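Local coordinates for protein similar to yteR (Bacilus subtilis) (Clostridium acetobutylicum, PDB 4WU0) that probably hydrolyses unsaturated rhamnogalacturonan fragments derived from pectin, at residues Thr63-Leu77 / Ala98-Pro110. Sequence-based numbering, arbitrary orientation.
Sequences TINGYKLEEYNIDHL and ALINLRKQIDNHP
Tyr-67 and Asn-73 of the loop 63-77 bond the two ends of the side-chain amide of Gln-105, a buried residue on helix 93-108. The Gln-105 chain runs out extended, with CG anti to the backbone N (chi1 -173°), which carries the amide deep among the loop residues. Gln-105 OE1 accepts the hydroxyl of Tyr-67, OH to OE1 2.7 Å, on a lone pair in the carbonyl plane, ring and amide lying nearly coplanar. Gln-105 NE2 gives a straight but weak bond to Asn-73 O (3.2 Å). Within its own segment Gln-105 NE2 also donates, almost straight, to His-109 ND1 at 3.2 Å, close to both the ring and amide planes. One water lies 3.0 Å from Gln-105 OE1 and accepts from Asn-73 N; a second joins Tyr-72 OH to Lys-104 O and, weakly, to Asn-108.

The aromatic contacts flank this polar centre. Leu-102 CD2 sits over one face of the Tyr-67 ring, 3.8 Å from its centroid. Ile-74 CD1 covers a face of the His-109 imidazole, whose NE2 bonds to Trp-118 O. Tyr-72 presents its ring edge to Gln-105 O, with CE1 3.4 Å from that oxygen, while its CB meets Pro-110 CD.

Aliphatic packing completes the seam. Ile-64 CD1 touches Ala-98 CB and lies 3.8 Å from Leu-102 CD2, the two side chains crossing at about a right angle. Leu-69 runs antiparallel to the Gln-105 side chain, its CD1 resting on the helix backbone at Gln-105 N, and Leu-77 CD1 meets Ile-106 CG1. Helix 80-90 adds Leu-83 against Ala-98 and Leu-102.

The contact thus joins the loop after helix 44-54 to helix 93-108, consistent with the family's (alpha/alpha)6-barrel fold. The bonds at both amide ends would hold Gln-105 in this orientation and are consistent with His-109 protonated on NE2.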
ATOM      1  N   THR A  63      -3.036   1.689 -24.658  1.00 21.96           N
ATOM      2  CA  THR A  63      -2.601   2.937 -24.034  1.00 21.45           C
ATOM      3  C   THR A  63      -3.492   3.254 -22.832  1.00 21.98           C
ATOM      4  O   THR A  63      -4.636   2.785 -22.756  1.00 19.68           O
ATOM      5  CB  THR A  63      -2.613   4.088 -25.035  1.00 23.48           C
ATOM      6  OG1 THR A  63      -3.933   4.219 -25.565  1.00 24.51           O
ATOM      7  CG2 THR A  63      -1.617   3.810 -26.162  1.00 25.63           C
ATOM      8  N   ILE A  64      -2.965   4.041 -21.896  1.00 19.32           N
ATOM      9  CA  ILE A  64      -3.617   4.282 -20.615  1.00 19.48           C
ATOM     10  C   ILE A  64      -3.928   5.768 -20.462  1.00 21.09           C
ATOM     11  O   ILE A  64      -3.047   6.626 -20.474  1.00 19.93           O
ATOM     12  CB  ILE A  64      -2.743   3.784 -19.451  1.00 16.65           C
ATOM     13  CG1 ILE A  64      -2.310   2.339 -19.728  1.00 19.68           C
ATOM     14  CG2 ILE A  64      -3.483   3.932 -18.149  1.00 18.08           C
ATOM     15  CD1 ILE A  64      -1.290   1.795 -18.739  1.00 21.14           C
ATOM     16  N   ASN A  65      -5.202   6.074 -20.335  1.00 19.14           N
ATOM     17  CA  ASN A  65      -5.626   7.450 -20.145  1.00 19.51           C
ATOM     18  C   ASN A  65      -5.206   7.958 -18.779  1.00 23.94           C
ATOM     19  O   ASN A  65      -5.502   7.321 -17.779  1.00 24.22           O
ATOM     20  CB  ASN A  65      -7.134   7.544 -20.302  1.00 22.70           C
ATOM     21  CG  ASN A  65      -7.596   7.077 -21.670  1.00 21.23           C
ATOM     22  OD1 ASN A  65      -7.063   7.512 -22.704  1.00 23.17           O
ATOM     23  ND2 ASN A  65      -8.602   6.195 -21.689  1.00 23.34           N
ATOM     24  N   GLY A  66      -4.504   9.092 -18.752  1.00 21.70           N
ATOM     25  CA  GLY A  66      -4.071   9.682 -17.496  1.00 23.15           C
ATOM     26  C   GLY A  66      -2.693   9.232 -17.040  1.00 23.47           C
ATOM     27  O   GLY A  66      -2.219   9.646 -15.989  1.00 22.53           O
ATOM     28  N   TYR A  67      -2.051   8.403 -17.851  1.00 22.77           N
ATOM     29  CA  TYR A  67      -0.704   7.906 -17.578  1.00 19.46           C
ATOM     30  C   TYR A  67       0.280   8.541 -18.535  1.00 23.66           C
ATOM     31  O   TYR A  67       0.012   8.605 -19.726  1.00 26.18           O
ATOM     32  CB  TYR A  67      -0.685   6.400 -17.768  1.00 18.81           C
ATOM     33  CG  TYR A  67       0.695   5.791 -17.685  1.00 18.30           C
ATOM     34  CD1 TYR A  67       1.418   5.832 -16.502  1.00 19.41           C
ATOM     35  CD2 TYR A  67       1.272   5.188 -18.787  1.00 20.88           C
ATOM     36  CE1 TYR A  67       2.675   5.271 -16.415  1.00 16.92           C
ATOM     37  CE2 TYR A  67       2.531   4.625 -18.721  1.00 17.93           C
ATOM     38  CZ  TYR A  67       3.236   4.665 -17.532  1.00 17.42           C
ATOM     39  OH  TYR A  67       4.500   4.110 -17.482  1.00 18.59           O
ATOM     40  N   LYS A  68       1.415   9.022 -18.030  1.00 23.91           N
ATOM     41  CA  LYS A  68       2.497   9.452 -18.923  1.00 23.59           C
ATOM     42  C   LYS A  68       3.788   8.897 -18.359  1.00 26.16           C
ATOM     43  O   LYS A  68       4.217   9.248 -17.262  1.00 27.48           O
ATOM     44  CB  LYS A  68       2.565  10.972 -19.087  1.00 28.38           C
ATOM     45  CG  LYS A  68       3.570  11.428 -20.155  1.00 29.68           C
ATOM     46  CD  LYS A  68       3.438  12.932 -20.445  1.00 43.63           C
ATOM     47  CE  LYS A  68       4.658  13.484 -21.171  1.00 47.43           C
ATOM     48  NZ  LYS A  68       4.530  14.950 -21.434  1.00 53.49           N
ATOM     49  N   LEU A  69       4.355   7.971 -19.108  1.00 20.89           N
ATOM     50  CA  LEU A  69       5.550   7.263 -18.704  1.00 21.63           C
ATOM     51  C   LEU A  69       6.679   8.215 -18.333  1.00 22.02           C
ATOM     52  O   LEU A  69       7.374   8.004 -17.332  1.00 21.33           O
ATOM     53  CB  LEU A  69       5.974   6.345 -19.843  1.00 25.16           C
ATOM     54  CG  LEU A  69       7.209   5.487 -19.602  1.00 25.15           C
ATOM     55  CD1 LEU A  69       7.075   4.181 -20.360  1.00 26.87           C
ATOM     56  CD2 LEU A  69       8.441   6.232 -20.044  1.00 26.40           C
ATOM     57  N   GLU A  70       6.868   9.252 -19.149  1.00 21.73           N
ATOM     58  CA  GLU A  70       7.978  10.170 -18.979  1.00 22.88           C
ATOM     59  C   GLU A  70       7.917  11.034 -17.712  1.00 22.66           C
ATOM     60  O   GLU A  70       8.882  11.723 -17.398  1.00 23.74           O
ATOM     61  CB  GLU A  70       8.121  11.062 -20.223  1.00 26.57           C
ATOM     62  CG  GLU A  70       8.603  10.308 -21.458  1.00 37.18           C
ATOM     63  CD  GLU A  70       7.517   9.479 -22.139  1.00 41.82           C
ATOM     64  OE1 GLU A  70       6.315   9.628 -21.803  1.00 33.53           O
ATOM     65  OE2 GLU A  70       7.877   8.674 -23.028  1.00 51.06           O
ATOM     66  N   GLU A  71       6.817  10.992 -16.975  1.00 22.77           N
ATOM     67  CA  GLU A  71       6.787  11.652 -15.675  1.00 21.38           C
ATOM     68  C   GLU A  71       7.587  10.875 -14.639  1.00 20.51           C
ATOM     69  O   GLU A  71       7.960  11.429 -13.608  1.00 22.42           O
ATOM     70  CB  GLU A  71       5.342  11.834 -15.198  1.00 26.83           C
ATOM     71  CG  GLU A  71       4.664  12.951 -15.980  1.00 38.17           C
ATOM     72  CD  GLU A  71       3.187  13.094 -15.689  1.00 41.15           C
ATOM     73  OE1 GLU A  71       2.646  12.306 -14.871  1.00 36.44           O
ATOM     74  OE2 GLU A  71       2.575  14.008 -16.297  1.00 38.35           O
ATOM     75  N   TYR A  72       7.814   9.593 -14.913  1.00 19.69           N
ATOM     76  CA  TYR A  72       8.528   8.688 -14.010  1.00 18.97           C
ATOM     77  C   TYR A  72       8.002   8.852 -12.569  1.00 18.19           C
ATOM     78  O   TYR A  72       8.737   9.161 -11.643  1.00 18.54           O
ATOM     79  CB  TYR A  72      10.054   8.869 -14.145  1.00 20.13           C
ATOM     80  CG  TYR A  72      10.551   8.279 -15.453  1.00 20.71           C
ATOM     81  CD1 TYR A  72      10.508   6.913 -15.660  1.00 19.94           C
ATOM     82  CD2 TYR A  72      10.997   9.081 -16.492  1.00 22.19           C
ATOM     83  CE1 TYR A  72      10.919   6.353 -16.835  1.00 20.62           C
ATOM     84  CE2 TYR A  72      11.415   8.527 -17.688  1.00 22.87           C
ATOM     85  CZ  TYR A  72      11.368   7.159 -17.849  1.00 22.07           C
ATOM     86  OH  TYR A  72      11.779   6.603 -19.035  1.00 22.94           O
ATOM     87  N   ASN A  73       6.705   8.624 -12.429  1.00 17.27           N
ATOM     88  CA  ASN A  73       6.000   8.697 -11.154  1.00 17.95           C
ATOM     89  C   ASN A  73       5.781   7.265 -10.686  1.00 17.55           C
ATOM     90  O   ASN A  73       5.074   6.512 -11.346  1.00 15.22           O
ATOM     91  CB  ASN A  73       4.657   9.418 -11.358  1.00 16.61           C
ATOM     92  CG  ASN A  73       3.841   9.547 -10.084  1.00 19.45           C
ATOM     93  OD1 ASN A  73       4.050   8.821  -9.106  1.00 19.14           O
ATOM     94  ND2 ASN A  73       2.863  10.461 -10.103  1.00 20.52           N
ATOM     95  N   ILE A  74       6.412   6.848  -9.587  1.00 13.04           N
ATOM     96  CA  ILE A  74       6.308   5.453  -9.186  1.00 13.35           C
ATOM     97  C   ILE A  74       4.861   5.049  -8.852  1.00 13.81           C
ATOM     98  O   ILE A  74       4.496   3.875  -9.023  1.00 13.78           O
ATOM     99  CB  ILE A  74       7.274   5.109  -8.014  1.00 16.00           C
ATOM    100  CG1 ILE A  74       7.630   3.627  -7.997  1.00 17.67           C
ATOM    101  CG2 ILE A  74       6.705   5.534  -6.670  1.00 16.39           C
ATOM    102  CD1 ILE A  74       8.605   3.234  -9.060  1.00 20.96           C
ATOM    103  N   ASP A  75       4.057   6.005  -8.409  1.00 13.92           N
ATOM    104  CA  ASP A  75       2.644   5.752  -8.072  1.00 13.00           C
ATOM    105  C   ASP A  75       1.899   5.188  -9.253  1.00 14.05           C
ATOM    106  O   ASP A  75       0.950   4.412  -9.078  1.00 15.15           O
ATOM    107  CB  ASP A  75       1.884   7.006  -7.631  1.00 15.09           C
ATOM    108  CG  ASP A  75       2.300   7.523  -6.285  1.00 18.74           C
ATOM    109  OD1 ASP A  75       2.921   6.786  -5.502  1.00 18.73           O
ATOM    110  OD2 ASP A  75       2.002   8.694  -6.001  1.00 17.63           O
ATOM    111  N   HIS A  76       2.299   5.597 -10.457  1.00 14.55           N
ATOM    112  CA  HIS A  76       1.603   5.198 -11.679  1.00 13.99           C
ATOM    113  C   HIS A  76       1.752   3.725 -12.040  1.00 14.16           C
ATOM    114  O   HIS A  76       1.062   3.255 -12.942  1.00 15.31           O
ATOM    115  CB  HIS A  76       2.090   6.035 -12.856  1.00 15.55           C
ATOM    116  CG  HIS A  76       1.530   7.411 -12.871  1.00 17.08           C
ATOM    117  ND1 HIS A  76       0.690   7.876 -11.885  1.00 21.82           N
ATOM    118  CD2 HIS A  76       1.661   8.421 -13.759  1.00 21.25           C
ATOM    119  CE1 HIS A  76       0.333   9.117 -12.165  1.00 26.89           C
ATOM    120  NE2 HIS A  76       0.907   9.468 -13.295  1.00 29.46           N
ATOM    121  N   LEU A  77       2.614   2.988 -11.340  1.00 12.08           N
ATOM    122  CA  LEU A  77       2.756   1.551 -11.561  1.00 11.24           C
ATOM    123  C   LEU A  77       1.763   0.701 -10.774  1.00 12.10           C
ATOM    124  O   LEU A  77       1.512  -0.445 -11.124  1.00 13.01           O
ATOM    125  CB  LEU A  77       4.184   1.092 -11.253  1.00 12.24           C
ATOM    126  CG  LEU A  77       5.243   1.786 -12.105  1.00 14.10           C
ATOM    127  CD1 LEU A  77       6.609   1.242 -11.733  1.00 17.73           C
ATOM    128  CD2 LEU A  77       5.006   1.620 -13.601  1.00 19.51           C
ATOM    129  N   ALA A  98      -1.284  -2.874 -22.089  1.00 17.13           N
ATOM    130  CA  ALA A  98      -1.165  -1.848 -21.056  1.00 16.19           C
ATOM    131  C   ALA A  98      -0.064  -2.201 -20.058  1.00 15.30           C
ATOM    132  O   ALA A  98       0.718  -1.345 -19.633  1.00 15.78           O
ATOM    133  CB  ALA A  98      -2.521  -1.651 -20.341  1.00 16.99           C
ATOM    134  N   LEU A  99       0.040  -3.477 -19.732  1.00 15.84           N
ATOM    135  CA  LEU A  99       1.076  -3.953 -18.824  1.00 15.66           C
ATOM    136  C   LEU A  99       2.463  -3.773 -19.431  1.00 15.07           C
ATOM    137  O   LEU A  99       3.402  -3.400 -18.726  1.00 15.63           O
ATOM    138  CB  LEU A  99       0.817  -5.416 -18.455  1.00 14.96           C
ATOM    139  CG  LEU A  99      -0.250  -5.571 -17.355  1.00 14.38           C
ATOM    140  CD1 LEU A  99      -0.804  -6.985 -17.308  1.00 17.01           C
ATOM    141  CD2 LEU A  99       0.345  -5.176 -16.013  1.00 15.50           C
ATOM    142  N   ILE A 100       2.588  -4.033 -20.729  1.00 16.13           N
ATOM    143  CA  ILE A 100       3.852  -3.826 -21.424  1.00 16.86           C
ATOM    144  C   ILE A 100       4.232  -2.350 -21.334  1.00 16.82           C
ATOM    145  O   ILE A 100       5.397  -2.010 -21.121  1.00 17.65           O
ATOM    146  CB  ILE A 100       3.760  -4.279 -22.893  1.00 19.84           C
ATOM    147  CG1 ILE A 100       3.747  -5.804 -22.944  1.00 25.03           C
ATOM    148  CG2 ILE A 100       4.919  -3.723 -23.722  1.00 21.82           C
ATOM    149  CD1 ILE A 100       3.164  -6.362 -24.229  1.00 37.05           C
ATOM    150  N   ASN A 101       3.249  -1.466 -21.478  1.00 16.89           N
ATOM    151  CA  ASN A 101       3.524  -0.036 -21.411  1.00 19.38           C
ATOM    152  C   ASN A 101       4.012   0.376 -20.026  1.00 19.80           C
ATOM    153  O   ASN A 101       4.944   1.167 -19.906  1.00 20.15           O
ATOM    154  CB  ASN A 101       2.293   0.789 -21.833  1.00 19.42           C
ATOM    155  CG  ASN A 101       1.988   0.667 -23.315  1.00 25.82           C
ATOM    156  OD1 ASN A 101       2.894   0.477 -24.140  1.00 28.88           O
ATOM    157  ND2 ASN A 101       0.704   0.768 -23.670  1.00 24.95           N
ATOM    158  N   LEU A 102       3.406  -0.164 -18.967  1.00 16.87           N
ATOM    159  CA  LEU A 102       3.860   0.151 -17.629  1.00 16.68           C
ATOM    160  C   LEU A 102       5.245  -0.418 -17.370  1.00 13.86           C
ATOM    161  O   LEU A 102       6.085   0.243 -16.771  1.00 15.79           O
ATOM    162  CB  LEU A 102       2.884  -0.404 -16.582  1.00 15.92           C
ATOM    163  CG  LEU A 102       1.503   0.252 -16.580  1.00 15.96           C
ATOM    164  CD1 LEU A 102       0.581  -0.530 -15.643  1.00 18.39           C
ATOM    165  CD2 LEU A 102       1.558   1.728 -16.162  1.00 16.08           C
ATOM    166  N   ARG A 103       5.494  -1.642 -17.824  1.00 14.49           N
ATOM    167  CA  ARG A 103       6.785  -2.273 -17.608  1.00 15.18           C
ATOM    168  C   ARG A 103       7.916  -1.469 -18.249  1.00 16.32           C
ATOM    169  O   ARG A 103       9.043  -1.450 -17.738  1.00 17.86           O
ATOM    170  CB  ARG A 103       6.759  -3.712 -18.131  1.00 15.09           C
ATOM    171  CG  ARG A 103       8.104  -4.412 -18.144  1.00 16.44           C
ATOM    172  CD  ARG A 103       8.668  -4.606 -16.761  1.00 15.44           C
ATOM    173  NE  ARG A 103       9.937  -5.314 -16.807  1.00 17.22           N
ATOM    174  CZ  ARG A 103      11.099  -4.743 -17.109  1.00 17.60           C
ATOM    175  NH1 ARG A 103      11.156  -3.439 -17.386  1.00 19.83           N
ATOM    176  NH2 ARG A 103      12.212  -5.457 -17.117  1.00 20.45           N
ATOM    177  N   LYS A 104       7.625  -0.819 -19.378  1.00 15.88           N
ATOM    178  CA  LYS A 104       8.624   0.008 -20.053  1.00 16.76           C
ATOM    179  C   LYS A 104       9.121   1.159 -19.152  1.00 16.32           C
ATOM    180  O   LYS A 104      10.246   1.598 -19.283  1.00 17.17           O
ATOM    181  CB  LYS A 104       8.077   0.526 -21.391  1.00 18.26           C
ATOM    182  CG  LYS A 104       9.011   1.429 -22.176  1.00 28.32           C
ATOM    183  CD  LYS A 104      10.322   0.742 -22.452  1.00 39.67           C
ATOM    184  CE  LYS A 104      11.230   1.554 -23.367  1.00 47.30           C
ATOM    185  NZ  LYS A 104      12.626   1.054 -23.295  1.00 46.07           N
ATOM    186  N   GLN A 105       8.298   1.634 -18.228  1.00 16.12           N
ATOM    187  CA  GLN A 105       8.746   2.680 -17.306  1.00 15.18           C
ATOM    188  C   GLN A 105       9.939   2.221 -16.462  1.00 15.06           C
ATOM    189  O   GLN A 105      10.844   2.986 -16.166  1.00 16.69           O
ATOM    190  CB  GLN A 105       7.607   3.103 -16.380  1.00 17.20           C
ATOM    191  CG  GLN A 105       7.964   4.299 -15.517  1.00 17.97           C
ATOM    192  CD  GLN A 105       6.799   4.805 -14.683  1.00 16.10           C
ATOM    193  OE1 GLN A 105       5.659   4.868 -15.142  1.00 17.66           O
ATOM    194  NE2 GLN A 105       7.099   5.187 -13.442  1.00 13.41           N
ATOM    195  N   ILE A 106       9.924   0.950 -16.080  1.00 14.74           N
ATOM    196  CA  ILE A 106      10.968   0.392 -15.240  1.00 16.39           C
ATOM    197  C   ILE A 106      12.321   0.398 -15.931  1.00 15.85           C
ATOM    198  O   ILE A 106      13.355   0.488 -15.270  1.00 19.40           O
ATOM    199  CB  ILE A 106      10.541  -1.006 -14.728  1.00 15.56           C
ATOM    200  CG1 ILE A 106       9.413  -0.821 -13.729  1.00 18.03           C
ATOM    201  CG2 ILE A 106      11.697  -1.740 -14.064  1.00 19.60           C
ATOM    202  CD1 ILE A 106       8.660  -2.106 -13.356  1.00 19.76           C
ATOM    203  N   ASP A 107      12.321   0.338 -17.259  1.00 18.70           N
ATOM    204  CA  ASP A 107      13.567   0.344 -18.023  1.00 20.88           C
ATOM    205  C   ASP A 107      14.497   1.501 -17.667  1.00 20.48           C
ATOM    206  O   ASP A 107      15.703   1.300 -17.492  1.00 24.51           O
ATOM    207  CB  ASP A 107      13.286   0.398 -19.526  1.00 21.06           C
ATOM    208  CG  ASP A 107      12.664  -0.873 -20.057  1.00 31.67           C
ATOM    209  OD1 ASP A 107      12.521  -1.836 -19.294  1.00 36.60           O
ATOM    210  OD2 ASP A 107      12.356  -0.923 -21.264  1.00 36.66           O
ATOM    211  N   ASN A 108      13.944   2.710 -17.569  1.00 21.40           N
ATOM    212  CA  ASN A 108      14.766   3.897 -17.383  1.00 19.78           C
ATOM    213  C   ASN A 108      14.339   4.751 -16.199  1.00 17.83           C
ATOM    214  O   ASN A 108      14.839   5.858 -16.033  1.00 21.15           O
ATOM    215  CB  ASN A 108      14.735   4.756 -18.650  1.00 21.08           C
ATOM    216  CG  ASN A 108      15.313   4.036 -19.859  1.00 34.63           C
ATOM    217  OD1 ASN A 108      16.456   3.597 -19.836  1.00 32.10           O
ATOM    218  ND2 ASN A 108      14.506   3.884 -20.901  1.00 39.67           N
ATOM    219  N   HIS A 109      13.427   4.249 -15.369  1.00 16.71           N
ATOM    220  CA  HIS A 109      13.012   5.004 -14.197  1.00 16.64           C
ATOM    221  C   HIS A 109      14.249   5.317 -13.360  1.00 18.40           C
ATOM    222  O   HIS A 109      15.072   4.433 -13.135  1.00 17.33           O
ATOM    223  CB  HIS A 109      12.014   4.196 -13.367  1.00 15.65           C
ATOM    224  CG  HIS A 109      11.367   4.975 -12.268  1.00 17.41           C
ATOM    225  ND1 HIS A 109      10.059   5.397 -12.329  1.00 18.15           N
ATOM    226  CD2 HIS A 109      11.844   5.407 -11.076  1.00 16.36           C
ATOM    227  CE1 HIS A 109       9.758   6.068 -11.231  1.00 17.90           C
ATOM    228  NE2 HIS A 109      10.826   6.082 -10.450  1.00 15.86           N
ATOM    229  N   PRO A 110      14.424   6.589 -12.961  1.00 16.76           N
ATOM    230  CA  PRO A 110      15.675   6.961 -12.300  1.00 17.46           C
ATOM    231  C   PRO A 110      15.866   6.302 -10.947  1.00 16.99           C
ATOM    232  O   PRO A 110      14.894   6.038 -10.236  1.00 16.13           O
ATOM    233  CB  PRO A 110      15.580   8.494 -12.171  1.00 18.01           C
ATOM    234  CG  PRO A 110      14.116   8.791 -12.251  1.00 21.58           C
ATOM    235  CD  PRO A 110      13.558   7.755 -13.189  1.00 18.31           C
TER
HETATM  236  O   HOH W   1       5.032   7.754 -14.751  1.00 15.52           O
HETATM  237  O   HOH W   2      11.671   3.854 -19.514  1.00 26.67           O